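Sister chromatid cohesion protein (Chaetomium thermophilum, PDB 5T8V) probably serves as the cohesin loader that associates with chromatin, the present chain being its HEAT-repeat C-terminal fragment. Local coordinates at residues L1252-I1256 with I1279-L1283. Residues are numbered along the deposited sequence; the frame is centred on the assembly and turned at random.
Sequences LVSQI and IIENL
Neighbouring helices in an alpha-helical repeat protein often meet mainly through branched aliphatic side chains, and residues 1252-1256 and 1279-1283 illustrate this. The first segment comes from the C-terminal part of helix 1243-1254, and I1256 N donates to V1253 O (2.9 Å); the second is helical throughout. No hydrogen bond crosses between them, and 307 Å² is buried in total. In register, L1252 and I1279 have CA atoms 6.9 Å apart, V1253 and I1280 8.1 Å. I1279, chi1 p and chi2 t, sends its CD1 to within 3.4 Å of I1256 CG1, 3.5 Å of L1252 O and 3.8 Å of Q1255 CB, while its CB lies 4.0 Å from L1252 CD2. Such close aliphatic contact between successive helices is how HEAT repeats build a continuous hydrophobic interior, here in the Nipped-B C-terminal region. I1280 starts sideways and its end leads away, touching helix 1364-1387, yet its CG2 lies 3.5 Å from I1256 CD1. One turn beyond I1279, L1283 (m, t) points toward the first segment: its CD2 is 4.1 Å from L1252 CD1, its CD1 4.4 Å from I1256 CD1. V1253 points away, yet its CG2 lies 4.5 Å from L1283 CD1; both side chains also touch helix 1291-1319.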
ATOM      1  N   LEU A1252     -12.386  34.051  25.700  1.00 49.62           N
ATOM      2  CA  LEU A1252     -11.867  34.615  24.458  1.00 48.12           C
ATOM      3  C   LEU A1252     -12.874  35.581  23.854  1.00 47.55           C
ATOM      4  O   LEU A1252     -12.552  36.742  23.576  1.00 46.99           O
ATOM      5  CB  LEU A1252     -11.533  33.500  23.464  1.00 48.08           C
ATOM      6  CG  LEU A1252     -10.180  32.810  23.614  1.00 47.77           C
ATOM      7  CD1 LEU A1252     -10.167  31.505  22.835  1.00 48.48           C
ATOM      8  CD2 LEU A1252      -9.076  33.731  23.129  1.00 47.26           C
ATOM      9  N   VAL A1253     -14.113  35.119  23.668  1.00 45.86           N
ATOM     10  CA  VAL A1253     -15.155  35.989  23.130  1.00 46.25           C
ATOM     11  C   VAL A1253     -15.292  37.239  23.988  1.00 46.68           C
ATOM     12  O   VAL A1253     -15.399  38.358  23.471  1.00 47.22           O
ATOM     13  CB  VAL A1253     -16.489  35.223  23.026  1.00 46.67           C
ATOM     14  CG1 VAL A1253     -17.594  36.131  22.497  1.00 47.05           C
ATOM     15  CG2 VAL A1253     -16.333  34.001  22.131  1.00 46.74           C
ATOM     16  N   SER A1254     -15.274  37.071  25.313  1.00 54.77           N
ATOM     17  CA  SER A1254     -15.438  38.217  26.200  1.00 56.27           C
ATOM     18  C   SER A1254     -14.276  39.190  26.067  1.00 56.37           C
ATOM     19  O   SER A1254     -14.443  40.391  26.307  1.00 56.70           O
ATOM     20  CB  SER A1254     -15.580  37.744  27.646  1.00 57.61           C
ATOM     21  OG  SER A1254     -16.760  36.975  27.810  1.00 58.79           O
ATOM     22  N   GLN A1255     -13.097  38.700  25.681  1.00 57.01           N
ATOM     23  CA  GLN A1255     -11.958  39.583  25.473  1.00 58.11           C
ATOM     24  C   GLN A1255     -12.095  40.422  24.211  1.00 60.71           C
ATOM     25  O   GLN A1255     -11.272  41.319  23.994  1.00 61.40           O
ATOM     26  CB  GLN A1255     -10.666  38.765  25.415  1.00 56.14           C
ATOM     27  CG  GLN A1255     -10.147  38.326  26.778  1.00 55.10           C
ATOM     28  CD  GLN A1255      -9.311  39.395  27.455  1.00 54.89           C
ATOM     29  OE1 GLN A1255      -8.386  39.946  26.858  1.00 54.53           O
ATOM     30  NE2 GLN A1255      -9.633  39.696  28.707  1.00 55.66           N
ATOM     31  N   ILE A1256     -13.108  40.161  23.384  1.00 60.22           N
ATOM     32  CA  ILE A1256     -13.304  40.935  22.163  1.00 61.97           C
ATOM     33  C   ILE A1256     -14.262  42.102  22.368  1.00 64.68           C
ATOM     34  O   ILE A1256     -14.274  43.030  21.546  1.00 65.20           O
ATOM     35  CB  ILE A1256     -13.813  40.030  21.025  1.00 62.04           C
ATOM     36  CG1 ILE A1256     -12.928  38.787  20.890  1.00 61.29           C
ATOM     37  CG2 ILE A1256     -13.797  40.784  19.700  1.00 62.93           C
ATOM     38  CD1 ILE A1256     -13.463  37.732  19.951  1.00 61.12           C
ATOM     39  N   ILE A1279      -7.474  37.000  18.065  1.00 50.99           N
ATOM     40  CA  ILE A1279      -8.171  35.959  18.818  1.00 51.11           C
ATOM     41  C   ILE A1279      -9.458  35.491  18.148  1.00 50.57           C
ATOM     42  O   ILE A1279     -10.098  34.565  18.662  1.00 50.78           O
ATOM     43  CB  ILE A1279      -8.455  36.393  20.273  1.00 52.09           C
ATOM     44  CG1 ILE A1279      -9.382  37.608  20.331  1.00 52.79           C
ATOM     45  CG2 ILE A1279      -7.145  36.682  20.994  1.00 52.47           C
ATOM     46  CD1 ILE A1279      -9.786  37.978  21.753  1.00 53.36           C
ATOM     47  N   ILE A1280      -9.859  36.084  17.025  1.00 57.65           N
ATOM     48  CA  ILE A1280     -10.933  35.488  16.227  1.00 58.31           C
ATOM     49  C   ILE A1280     -10.361  34.548  15.173  1.00 58.39           C
ATOM     50  O   ILE A1280     -10.937  33.488  14.894  1.00 58.43           O
ATOM     51  CB  ILE A1280     -11.831  36.572  15.588  1.00 59.10           C
ATOM     52  CG1 ILE A1280     -11.059  37.407  14.566  1.00 59.87           C
ATOM     53  CG2 ILE A1280     -12.450  37.462  16.655  1.00 59.04           C
ATOM     54  CD1 ILE A1280     -11.304  36.983  13.132  1.00 60.69           C
ATOM     55  N   GLU A1281      -9.214  34.911  14.590  1.00 54.39           N
ATOM     56  CA  GLU A1281      -8.540  33.995  13.678  1.00 54.79           C
ATOM     57  C   GLU A1281      -8.181  32.688  14.376  1.00 54.62           C
ATOM     58  O   GLU A1281      -8.048  31.649  13.718  1.00 54.85           O
ATOM     59  CB  GLU A1281      -7.293  34.660  13.100  1.00 54.60           C
ATOM     60  CG  GLU A1281      -7.590  35.801  12.143  1.00 55.63           C
ATOM     61  CD  GLU A1281      -6.340  36.545  11.710  1.00 57.01           C
ATOM     62  OE1 GLU A1281      -5.493  36.845  12.577  1.00 55.97           O
ATOM     63  OE2 GLU A1281      -6.202  36.825  10.502  1.00 59.15           O
ATOM     64  N   ASN A1282      -8.021  32.717  15.703  1.00 55.41           N
ATOM     65  CA  ASN A1282      -7.861  31.476  16.454  1.00 56.42           C
ATOM     66  C   ASN A1282      -9.177  30.714  16.539  1.00 58.51           C
ATOM     67  O   ASN A1282      -9.194  29.481  16.460  1.00 59.09           O
ATOM     68  CB  ASN A1282      -7.332  31.765  17.860  1.00 55.75           C
ATOM     69  CG  ASN A1282      -5.840  32.031  17.884  1.00 55.41           C
ATOM     70  OD1 ASN A1282      -5.033  31.115  17.736  1.00 55.84           O
ATOM     71  ND2 ASN A1282      -5.465  33.287  18.092  1.00 55.33           N
ATOM     72  N   LEU A1283     -10.292  31.430  16.703  1.00 44.49           N
ATOM     73  CA  LEU A1283     -11.587  30.764  16.794  1.00 45.28           C
ATOM     74  C   LEU A1283     -11.928  30.048  15.496  1.00 46.82           C
ATOM     75  O   LEU A1283     -12.551  28.981  15.513  1.00 47.79           O
ATOM     76  CB  LEU A1283     -12.679  31.775  17.143  1.00 45.17           C
ATOM     77  CG  LEU A1283     -12.542  32.479  18.494  1.00 44.05           C
ATOM     78  CD1 LEU A1283     -13.578  33.587  18.620  1.00 44.31           C
ATOM     79  CD2 LEU A1283     -12.666  31.493  19.644  1.00 43.88           C
TER